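Local coordinates for protein threonine phosphate decarboxylase-like enzyme (Sulfurospirillum multivorans, PDB 6OUX) that catalyses the pyridoxal phosphate-dependent decarboxylation of L-serine O-phosphate to ethanolamine O-phosphate, a precursor in the biosynthesis of norcobamides, at residues 127-132 / 147-152; 152-157 / 318-323; 177-182 / 210-215; 328-333 / 361-366. All blocks are in the same frame, centred on the assembly; numbering follows the deposited sequence.

Interaction 1: residues 127-132 / 147-152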
# COMPACT_ATOMS: atom_id res chain seq x y z
N MET A 127 5.76 -25.07 6.39
CA MET A 127 5.18 -25.94 7.42
C MET A 127 3.67 -25.92 7.31
O MET A 127 3.08 -24.97 6.80
CB MET A 127 5.61 -25.49 8.82
CG MET A 127 7.12 -25.61 9.13
SD MET A 127 7.35 -24.78 10.75
CE MET A 127 6.94 -23.01 10.45
N ILE A 128 3.05 -26.93 7.87
CA ILE A 128 1.61 -27.04 7.94
C ILE A 128 1.25 -27.52 9.36
O ILE A 128 1.86 -28.46 9.88
CB ILE A 128 1.15 -28.04 6.84
CG1 ILE A 128 -0.34 -28.22 6.81
CG2 ILE A 128 1.73 -29.42 7.09
CD1 ILE A 128 -0.77 -29.22 5.75
N PRO A 129 0.25 -26.89 10.02
CA PRO A 129 -0.55 -25.80 9.58
C PRO A 129 0.06 -24.45 9.69
O PRO A 129 0.87 -24.22 10.55
CB PRO A 129 -1.75 -25.86 10.51
CG PRO A 129 -1.26 -26.49 11.70
CD PRO A 129 -0.27 -27.47 11.25
N THR A 130 -0.36 -23.55 8.80
CA THR A 130 0.02 -22.15 8.90
C THR A 130 -1.21 -21.37 8.48
O THR A 130 -2.04 -21.87 7.71
CB THR A 130 1.21 -21.77 7.93
OG1 THR A 130 2.15 -22.83 7.77
CG2 THR A 130 1.91 -20.75 8.51
N PHE A 131 -1.36 -20.18 9.01
CA PHE A 131 -2.54 -19.38 8.75
C PHE A 131 -2.60 -18.83 7.31
O PHE A 131 -3.63 -18.91 6.68
CB PHE A 131 -2.65 -18.20 9.71
CG PHE A 131 -4.00 -17.55 9.70
CD1 PHE A 131 -5.00 -18.03 10.51
CD2 PHE A 131 -4.28 -16.49 8.86
CE1 PHE A 131 -6.29 -17.44 10.52
CE2 PHE A 131 -5.54 -15.88 8.88
CZ PHE A 131 -6.55 -16.36 9.72
N SER A 132 -1.50 -18.26 6.84
CA SER A 132 -1.41 -17.76 5.47
C SER A 132 -1.05 -18.84 4.46
O SER A 132 -0.24 -19.70 4.75
CB SER A 132 -0.35 -16.70 5.39
OG SER A 132 -0.58 -15.74 6.36
N PHE A 147 6.32 -29.53 5.49
CA PHE A 147 6.66 -30.26 6.73
C PHE A 147 5.42 -30.25 7.69
O PHE A 147 4.95 -29.17 8.03
CB PHE A 147 7.86 -29.57 7.41
CG PHE A 147 8.33 -30.29 8.65
CD1 PHE A 147 9.15 -31.40 8.53
CD2 PHE A 147 7.93 -29.88 9.91
CE1 PHE A 147 9.55 -32.11 9.63
CE2 PHE A 147 8.34 -30.58 11.03
CZ PHE A 147 9.15 -31.69 10.89
N PRO A 148 4.89 -31.43 8.09
CA PRO A 148 3.67 -31.45 8.93
C PRO A 148 3.98 -31.30 10.38
O PRO A 148 4.76 -32.04 10.88
CB PRO A 148 3.09 -32.85 8.66
CG PRO A 148 4.29 -33.68 8.32
CD PRO A 148 5.16 -32.77 7.51
N LEU A 149 3.45 -30.28 11.02
CA LEU A 149 3.52 -30.19 12.49
C LEU A 149 2.52 -31.21 13.02
O LEU A 149 1.46 -31.41 12.45
CB LEU A 149 3.08 -28.82 12.99
CG LEU A 149 4.06 -27.64 13.01
CD1 LEU A 149 5.50 -27.97 12.69
CD2 LEU A 149 3.52 -26.41 12.30
N ASN A 150 2.81 -31.81 14.15
CA ASN A 150 1.87 -32.76 14.64
C ASN A 150 1.08 -32.26 15.88
O ASN A 150 1.66 -31.83 16.90
CB ASN A 150 2.59 -34.07 14.79
CG ASN A 150 1.90 -35.02 15.70
OD1 ASN A 150 0.72 -35.42 15.50
ND2 ASN A 150 2.64 -35.41 16.72
N GLU A 151 -0.24 -32.33 15.75
CA GLU A 151 -1.17 -31.98 16.81
C GLU A 151 -0.83 -32.64 18.16
O GLU A 151 -0.89 -32.01 19.21
CB GLU A 151 -2.61 -32.31 16.39
CG GLU A 151 -3.65 -31.72 17.33
CD GLU A 151 -3.96 -32.54 18.58
OE1 GLU A 151 -3.65 -33.76 18.60
OE2 GLU A 151 -4.55 -31.95 19.52
N ARG A 152 -0.41 -33.90 18.12
CA ARG A 152 -0.04 -34.65 19.35
C ARG A 152 1.13 -34.07 20.11
O ARG A 152 1.23 -34.34 21.27
CB ARG A 152 0.30 -36.15 19.08
CG ARG A 152 -0.56 -36.87 18.05
CD ARG A 152 0.01 -38.19 17.49
NE ARG A 152 1.45 -38.17 17.11
CZ ARG A 152 2.46 -38.47 17.92
NH1 ARG A 152 2.24 -38.82 19.18
NH2 ARG A 152 3.72 -38.39 17.47
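L149, M127 and I128 carry this contact, which joins the ends of two neighbouring parallel strands of the large sheet, 123-128 and 143-148. The pairing is staggered: I128 N gives its hydrogen to F147 O (2.9 Å), and I128 O receives L149 N at 2.7 Å, the donor lying nearly along the C=O axis. M127 adds a CA-H...O approach to the same F147 carbonyl. Side chains then divide between the two faces. On one, I128 CG2 presses on P148 CA at 3.4 Å, tighter than ordinary van der Waals contact. On the other, M127 and F147 meet through CG and CB. L149 follows just past the strand end; its CG stands anti to the carbonyl carbon (chi1 -83°), and an unusual, nearly eclipsed chi2 of -8° sets where the two methyls point. The L149 and M127 side chains cross obliquely, CD1 4.2 Å from SD, whereas CD2 lies beside I128 O (3.6 Å). L149 CB meets CD of P129 (4.0 Å), whose preceding peptide is cis and whose side chain lies about 6 Å from that of N181, of the substrate site. Backbone polar geometry thus sets the register, and apolar contact fills in on both faces of the strand pair.

Interaction 2: residues 152-157 / 318-323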
# COMPACT_ATOMS: atom_id res chain seq x y z
N ARG A 152 -0.41 -33.90 18.12
CA ARG A 152 -0.04 -34.65 19.35
C ARG A 152 1.13 -34.07 20.11
O ARG A 152 1.23 -34.34 21.27
CB ARG A 152 0.30 -36.15 19.08
CG ARG A 152 -0.56 -36.87 18.05
CD ARG A 152 0.01 -38.19 17.49
NE ARG A 152 1.45 -38.17 17.11
CZ ARG A 152 2.46 -38.47 17.92
NH1 ARG A 152 2.24 -38.82 19.18
NH2 ARG A 152 3.72 -38.39 17.47
N ASP A 153 2.05 -33.36 19.44
CA ASP A 153 3.11 -32.63 20.10
C ASP A 153 2.75 -31.15 20.27
O ASP A 153 3.62 -30.33 20.26
CB ASP A 153 4.45 -32.63 19.30
CG ASP A 153 4.80 -33.97 18.65
OD1 ASP A 153 4.56 -35.04 19.23
OD2 ASP A 153 5.39 -33.93 17.53
N ASP A 154 1.46 -30.81 20.39
CA ASP A 154 1.04 -29.42 20.53
C ASP A 154 1.51 -28.59 19.33
O ASP A 154 1.73 -27.38 19.47
CB ASP A 154 1.58 -28.80 21.86
CG ASP A 154 0.79 -29.20 23.09
OD1 ASP A 154 -0.39 -29.54 23.00
OD2 ASP A 154 1.38 -29.10 24.21
N TYR A 155 1.67 -29.23 18.15
CA TYR A 155 2.16 -28.54 16.96
C TYR A 155 3.55 -27.96 17.15
O TYR A 155 3.95 -27.06 16.40
CB TYR A 155 1.21 -27.42 16.53
CG TYR A 155 -0.14 -27.97 16.10
CD1 TYR A 155 -0.29 -28.66 14.89
CD2 TYR A 155 -1.25 -27.83 16.92
CE1 TYR A 155 -1.48 -29.16 14.50
CE2 TYR A 155 -2.46 -28.30 16.52
CZ TYR A 155 -2.58 -29.01 15.32
OH TYR A 155 -3.83 -29.48 14.93
N SER A 156 4.27 -28.55 18.09
CA SER A 156 5.65 -28.20 18.45
C SER A 156 6.55 -28.55 17.30
O SER A 156 6.43 -29.63 16.71
CB SER A 156 6.08 -29.05 19.66
OG SER A 156 7.32 -28.67 20.17
N PHE A 157 7.41 -27.62 16.98
CA PHE A 157 8.32 -27.72 15.86
C PHE A 157 9.53 -28.57 16.28
O PHE A 157 10.36 -28.15 17.13
CB PHE A 157 8.74 -26.30 15.51
CG PHE A 157 9.57 -26.21 14.30
CD1 PHE A 157 8.98 -26.26 13.06
CD2 PHE A 157 10.94 -26.13 14.42
CE1 PHE A 157 9.76 -26.21 11.92
CE2 PHE A 157 11.72 -26.07 13.31
CZ PHE A 157 11.15 -26.09 12.06
N ASN A 318 -13.88 -28.58 29.45
CA ASN A 318 -13.90 -29.27 28.14
C ASN A 318 -13.39 -28.37 26.99
O ASN A 318 -14.14 -28.03 26.06
CB ASN A 318 -15.31 -29.80 27.73
CG ASN A 318 -16.13 -30.34 28.88
OD1 ASN A 318 -15.73 -31.27 29.58
ND2 ASN A 318 -17.35 -29.79 29.03
N VAL A 319 -12.15 -27.91 27.07
CA VAL A 319 -11.45 -27.38 25.90
C VAL A 319 -10.02 -27.74 26.14
O VAL A 319 -9.62 -27.95 27.29
CB VAL A 319 -11.52 -25.85 25.72
CG1 VAL A 319 -12.93 -25.41 25.39
CG2 VAL A 319 -10.99 -25.10 26.93
N TYR A 320 -9.24 -27.79 25.07
CA TYR A 320 -7.81 -27.88 25.16
C TYR A 320 -7.21 -26.61 24.58
O TYR A 320 -7.60 -26.20 23.45
CB TYR A 320 -7.33 -29.13 24.40
CG TYR A 320 -5.87 -29.34 24.53
CD1 TYR A 320 -5.35 -29.94 25.65
CD2 TYR A 320 -5.00 -28.88 23.57
CE1 TYR A 320 -3.97 -30.11 25.80
CE2 TYR A 320 -3.64 -29.03 23.71
CZ TYR A 320 -3.13 -29.67 24.81
OH TYR A 320 -1.78 -29.83 24.94
N VAL A 321 -6.31 -25.98 25.34
CA VAL A 321 -5.68 -24.74 24.96
C VAL A 321 -4.25 -25.03 24.50
O VAL A 321 -3.44 -25.56 25.27
CB VAL A 321 -5.60 -23.74 26.13
CG1 VAL A 321 -5.18 -22.39 25.58
CG2 VAL A 321 -6.92 -23.60 26.83
N TYR A 322 -3.93 -24.73 23.26
CA TYR A 322 -2.58 -25.02 22.76
C TYR A 322 -1.59 -24.03 23.28
O TYR A 322 -1.95 -22.87 23.40
CB TYR A 322 -2.50 -25.12 21.23
CG TYR A 322 -3.22 -26.36 20.68
CD1 TYR A 322 -2.61 -27.62 20.62
CD2 TYR A 322 -4.52 -26.25 20.26
CE1 TYR A 322 -3.32 -28.74 20.15
CE2 TYR A 322 -5.23 -27.32 19.77
CZ TYR A 322 -4.63 -28.58 19.73
OH TYR A 322 -5.39 -29.60 19.26
N PRO A 323 -0.35 -24.47 23.62
CA PRO A 323 0.59 -23.53 24.20
C PRO A 323 0.89 -22.44 23.21
O PRO A 323 0.95 -22.73 22.02
CB PRO A 323 1.88 -24.35 24.41
CG PRO A 323 1.58 -25.75 24.06
CD PRO A 323 0.13 -25.86 23.63
O HOH W 1 0.92 -24.51 19.89
O HOH W 2 -5.66 -29.17 16.53
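A type I' beta turn, D153 to S156, rests here against strand 320-321, an edge strand of the smaller mixed sheet within this chain. Y320 comes first along that strand. Its CG is anti to the backbone N (chi1 -176°), and its OH donates to the syn lone pair of D154 OD1 at 2.4 Å, a very short bond; OD1 lies in the ring plane at its edge, with the carboxylate turned 30° from the ring. An alanine at D154 would remove the carboxylate and this bond, and would probably loosen the turn's hold on the strand. V321 points the other way, to helix 289-314. Y322 has a tyrosine atom over each face: CE2 of Y155 lies 3.7 Å above one, offset toward the rim, while CD2 of Y320 sits over the centre of the opposite face. The Y155 and Y322 rings themselves meet obliquely, planes 58° apart. Their hydroxyls share a water, but each also has a protein partner, E364 N for Y155 and E151 OE2 for Y322. P323 ends the walk, its CD packed 3.4 Å from D154 CG. A second water donates to D154 O at 3.0 Å and to P323 O at 2.8 Å.

Interaction 3: residues 177-182 / 210-215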
# COMPACT_ATOMS: atom_id res chain seq x y z
N ILE A 177 7.74 -19.37 10.43
CA ILE A 177 6.97 -18.35 11.12
C ILE A 177 7.24 -18.56 12.62
O ILE A 177 6.90 -19.63 13.15
CB ILE A 177 5.50 -18.47 10.84
CG1 ILE A 177 5.20 -18.72 9.36
CG2 ILE A 177 4.73 -17.22 11.37
CD1 ILE A 177 5.62 -17.63 8.42
N ASN A 178 7.82 -17.60 13.32
CA ASN A 178 8.26 -17.86 14.69
C ASN A 178 8.06 -16.59 15.54
O ASN A 178 8.75 -15.60 15.31
CB ASN A 178 9.71 -18.31 14.71
CG ASN A 178 10.10 -18.90 16.03
OD1 ASN A 178 9.35 -19.70 16.61
ND2 ASN A 178 11.23 -18.48 16.54
N PRO A 179 7.09 -16.57 16.46
CA PRO A 179 6.10 -17.63 16.74
C PRO A 179 5.18 -17.97 15.58
O PRO A 179 4.83 -17.11 14.79
CB PRO A 179 5.26 -17.04 17.94
CG PRO A 179 6.13 -15.95 18.55
CD PRO A 179 6.87 -15.39 17.32
N ASN A 180 4.71 -19.21 15.50
CA ASN A 180 3.75 -19.63 14.41
C ASN A 180 2.27 -19.09 14.65
O ASN A 180 1.89 -18.87 15.75
CB ASN A 180 3.73 -21.15 14.27
CG ASN A 180 3.28 -21.65 12.89
OD1 ASN A 180 3.49 -21.00 11.88
ND2 ASN A 180 2.57 -22.80 12.88
N ASN A 181 1.47 -19.00 13.59
CA ASN A 181 0.30 -18.07 13.40
C ASN A 181 -1.21 -18.43 13.40
O ASN A 181 -2.10 -17.39 13.17
CB ASN A 181 0.47 -17.69 12.03
CG ASN A 181 0.73 -18.95 11.25
OD1 ASN A 181 0.16 -20.04 11.61
ND2 ASN A 181 1.74 -18.90 10.37
N PRO A 182 -1.53 -19.81 13.49
CA PRO A 182 -2.60 -19.81 14.39
C PRO A 182 -2.32 -20.53 15.74
O PRO A 182 -3.02 -20.24 16.67
CB PRO A 182 -3.71 -20.54 13.59
CG PRO A 182 -2.92 -21.71 13.00
CD PRO A 182 -1.53 -21.11 12.76
N SER A 210 6.79 -11.82 13.06
CA SER A 210 5.74 -10.79 13.27
C SER A 210 5.15 -10.81 14.70
O SER A 210 4.64 -9.78 15.20
CB SER A 210 4.62 -10.90 12.22
OG SER A 210 5.02 -10.46 10.92
N PHE A 211 5.13 -11.99 15.31
CA PHE A 211 4.64 -12.12 16.71
C PHE A 211 5.66 -12.19 17.83
O PHE A 211 5.30 -12.52 18.99
CB PHE A 211 3.69 -13.35 16.76
CG PHE A 211 2.62 -13.26 15.72
CD1 PHE A 211 1.67 -12.27 15.80
CD2 PHE A 211 2.64 -14.07 14.60
CE1 PHE A 211 0.70 -12.13 14.83
CE2 PHE A 211 1.70 -13.90 13.61
CZ PHE A 211 0.72 -12.95 13.73
N ILE A 212 6.94 -11.93 17.53
CA ILE A 212 8.01 -12.25 18.47
C ILE A 212 8.01 -11.29 19.69
O ILE A 212 8.50 -11.63 20.75
CB ILE A 212 9.41 -12.27 17.80
CG1 ILE A 212 10.40 -13.09 18.67
CG2 ILE A 212 9.91 -10.87 17.48
CD1 ILE A 212 11.70 -13.42 17.99
N HIS A 213 7.41 -10.13 19.54
CA HIS A 213 7.28 -9.16 20.66
C HIS A 213 6.40 -9.71 21.81
O HIS A 213 6.43 -9.19 22.90
CB HIS A 213 6.63 -7.85 20.17
CG HIS A 213 7.56 -6.84 19.62
ND1 HIS A 213 8.80 -7.15 19.09
CD2 HIS A 213 7.39 -5.50 19.45
CE1 HIS A 213 9.35 -6.03 18.63
NE2 HIS A 213 8.53 -5.03 18.86
N PHE A 214 5.60 -10.73 21.55
CA PHE A 214 4.74 -11.40 22.54
C PHE A 214 5.38 -12.57 23.21
O PHE A 214 4.83 -13.03 24.20
CB PHE A 214 3.39 -11.77 21.91
CG PHE A 214 2.77 -10.62 21.17
CD1 PHE A 214 2.43 -9.46 21.87
CD2 PHE A 214 2.67 -10.62 19.81
CE1 PHE A 214 1.94 -8.37 21.19
CE2 PHE A 214 2.15 -9.52 19.13
CZ PHE A 214 1.82 -8.39 19.82
N ALA A 215 6.57 -12.98 22.78
CA ALA A 215 7.25 -14.14 23.38
C ALA A 215 8.26 -13.68 24.45
O ALA A 215 8.67 -12.49 24.54
CB ALA A 215 7.96 -14.97 22.30
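P179 is wedged against the backbone of F211 and I212, and the closest packing of these two buried loops gathers round its ring. The peptide before P179 is cis, and the CD atom lies 3.5 Å from both F211 C and I212 N, close up against the peptide unit that joins them. The same CD reaches F211 CB at 3.8 Å, and CG lies 3.6 Å from F211 O. No hydrogen bond crosses between the segments, so the fit depends on shape. An alanine in place of P179 would lose the ring carbons that fill this contact and would probably also destabilise the cis peptide.

Looser packing surrounds this point, although every touching residue is buried and the contact has no solvent side. P179 CG only just meets the methyl of A215, at 4.3 Å. N181 CB touches F211 CE2 at the same distance, while the end of the N181 side chain leads away from 210-215. The F211 ring, its CG anti to the carbonyl carbon (chi1 -53°), also meets F328 edge-to-face. P179 O lies near the F211 ring plane, at its edge, 3.8 Å from CD2, and is buried with no polar partner in the model. Other polar atoms nearby have partners: N178 OD1 accepts L187 N, and N181 O accepts R369 NH1.

Both segments follow parallel strands of the large sheet, 173-177 and 204-208. N181 is assigned to the O-phospho-L-serine site, and N178 to P182 spell Asn-Pro-x-Asn-Pro, a motif loop beyond the sheet characteristic of class I and II aminotransferases.

Interaction 4: residues 328-333 / 361-366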
# COMPACT_ATOMS: atom_id res chain seq x y z
N PHE A 328 -2.48 -14.48 20.46
CA PHE A 328 -3.65 -15.25 20.20
C PHE A 328 -3.40 -16.65 20.80
O PHE A 328 -2.24 -17.03 21.09
CB PHE A 328 -3.90 -15.30 18.67
CG PHE A 328 -2.73 -15.78 17.91
CD1 PHE A 328 -2.45 -17.12 17.83
CD2 PHE A 328 -1.90 -14.89 17.24
CE1 PHE A 328 -1.31 -17.56 17.16
CE2 PHE A 328 -0.75 -15.32 16.56
CZ PHE A 328 -0.48 -16.67 16.50
N VAL A 329 -4.49 -17.36 21.00
CA VAL A 329 -4.53 -18.72 21.52
C VAL A 329 -5.45 -19.50 20.59
O VAL A 329 -6.42 -18.91 20.07
CB VAL A 329 -5.09 -18.72 22.94
CG1 VAL A 329 -4.90 -20.07 23.57
CG2 VAL A 329 -4.34 -17.76 23.83
N MET A 330 -5.12 -20.76 20.33
CA MET A 330 -5.94 -21.69 19.61
C MET A 330 -6.47 -22.72 20.62
O MET A 330 -5.70 -23.30 21.42
CB MET A 330 -5.15 -22.43 18.50
CG MET A 330 -6.00 -23.07 17.33
SD MET A 330 -5.01 -23.80 15.98
CE MET A 330 -5.52 -23.19 14.60
N LEU A 331 -7.78 -22.96 20.53
CA LEU A 331 -8.53 -23.83 21.43
C LEU A 331 -9.14 -25.00 20.65
O LEU A 331 -9.75 -24.76 19.65
CB LEU A 331 -9.69 -23.03 22.02
CG LEU A 331 -9.48 -22.43 23.39
CD1 LEU A 331 -8.36 -21.45 23.34
CD2 LEU A 331 -10.70 -21.74 23.88
N LYS A 332 -8.98 -26.24 21.12
CA LYS A 332 -9.70 -27.37 20.55
C LYS A 332 -10.95 -27.66 21.37
O LYS A 332 -10.88 -27.86 22.60
CB LYS A 332 -8.80 -28.61 20.52
CG LYS A 332 -9.51 -29.84 20.02
CD LYS A 332 -8.60 -30.71 19.21
CE LYS A 332 -8.99 -32.14 19.33
NZ LYS A 332 -8.19 -32.57 20.51
N LEU A 333 -12.07 -27.65 20.70
CA LEU A 333 -13.37 -27.82 21.32
C LEU A 333 -13.61 -29.30 21.57
O LEU A 333 -12.98 -30.19 20.96
CB LEU A 333 -14.47 -27.23 20.44
CG LEU A 333 -14.26 -25.76 20.11
CD1 LEU A 333 -15.24 -25.32 19.07
CD2 LEU A 333 -14.42 -24.86 21.34
N ILE A 361 -5.74 -25.96 6.65
CA ILE A 361 -5.40 -27.38 6.46
C ILE A 361 -4.31 -27.73 7.43
O ILE A 361 -3.41 -26.96 7.68
CB ILE A 361 -5.02 -27.75 5.00
CG1 ILE A 361 -6.20 -27.46 4.04
CG2 ILE A 361 -4.60 -29.23 4.88
CD1 ILE A 361 -7.59 -27.92 4.50
N GLY A 362 -4.45 -28.89 8.06
CA GLY A 362 -3.49 -29.34 9.03
C GLY A 362 -3.90 -29.14 10.45
O GLY A 362 -3.27 -29.70 11.39
N VAL A 363 -4.96 -28.36 10.66
CA VAL A 363 -5.51 -28.18 12.01
C VAL A 363 -6.55 -29.29 12.29
O VAL A 363 -7.62 -29.30 11.73
CB VAL A 363 -6.12 -26.79 12.24
CG1 VAL A 363 -6.63 -26.68 13.68
CG2 VAL A 363 -5.08 -25.69 11.96
N GLU A 364 -6.21 -30.21 13.19
CA GLU A 364 -7.06 -31.32 13.54
C GLU A 364 -8.22 -30.88 14.42
O GLU A 364 -8.12 -29.91 15.24
CB GLU A 364 -6.26 -32.37 14.32
CG GLU A 364 -5.17 -33.07 13.53
CD GLU A 364 -4.70 -34.38 14.19
OE1 GLU A 364 -5.31 -34.86 15.15
OE2 GLU A 364 -3.70 -34.95 13.73
N GLY A 365 -9.33 -31.60 14.23
CA GLY A 365 -10.52 -31.40 14.98
C GLY A 365 -11.11 -30.04 14.78
O GLY A 365 -10.89 -29.42 13.76
N GLU A 366 -11.91 -29.62 15.75
CA GLU A 366 -12.73 -28.41 15.61
C GLU A 366 -12.12 -27.33 16.53
O GLU A 366 -12.24 -27.45 17.73
CB GLU A 366 -14.19 -28.72 16.05
CG GLU A 366 -14.99 -29.56 15.06
CD GLU A 366 -15.31 -28.79 13.79
OE1 GLU A 366 -15.66 -27.56 13.84
OE2 GLU A 366 -15.18 -29.39 12.71
O HOH W 3 -12.38 -31.21 18.22
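One direct backbone hydrogen bond ties the end of strand 328-332 to the loop 361-366. L333 N points at E366 O, 3.0 Å away, with an N-H...O angle of 170° and the donor nearly along the C=O axis. The reverse link is made through solvent: a water donates to L333 O and accepts from E366 N, each at 3.0 Å. L333 and E366 therefore face each other through both their backbone N and O, with one of the two links widened by a water. The E366 carbonyl is also flanked by carbon, since L333 CB and CG both lie 3.5 Å from its oxygen.

Apolar contact is concentrated further back along the strand. M330 leaves the backbone extended, CG anti to N (chi1 -159°), then bends at chi3, so that its tip meets that of V363. CE lies 3.7 Å from V363 CG2 and 3.8 Å from CG1, so that the one methyl touches both branches.

Charged groups stay apart across this contact. K332 bends at chi2 and chi4; its CD passes the backbone carbonyl O of E364 at 4.1 Å, but NZ remains 6.5 Å from E364 OE1 and has a long, weak ion pair with E151. K332 CE runs close to G365, where a beta carbon would be crowded and where phi is positive (63°). E366 OE1 accepts A339 N.

Strand 328-332 lies between 320-321 and 367-371, antiparallel to both, while L331 and V329 pack on helix 289-314 and the loop leads directly into 367-371.

How the interactions relate
The four contacts form a closed circuit between the larger and the smaller sheet. Interactions 1 and 2, centred 12 Å apart, share R152 and join again where E151 OE2 meets Y322 OH at 2.5 Å. Interaction 2 passes into interaction 4 through strand pairing, with Y320 O to K332 N at 2.7 Å and Y322 N to M330 O at 2.9 Å. Interaction 1 reaches interaction 3 near the substrate site, where F131 N makes a weak bond to N181 OD1 and P129 O takes N180 ND2 (3.2 Å). P182 CB and M330 CE, 3.4 Å apart, link 3 to 4. The side chains of N181 and M330 lie about 6 and 5 Å from that of substrate-binding R369.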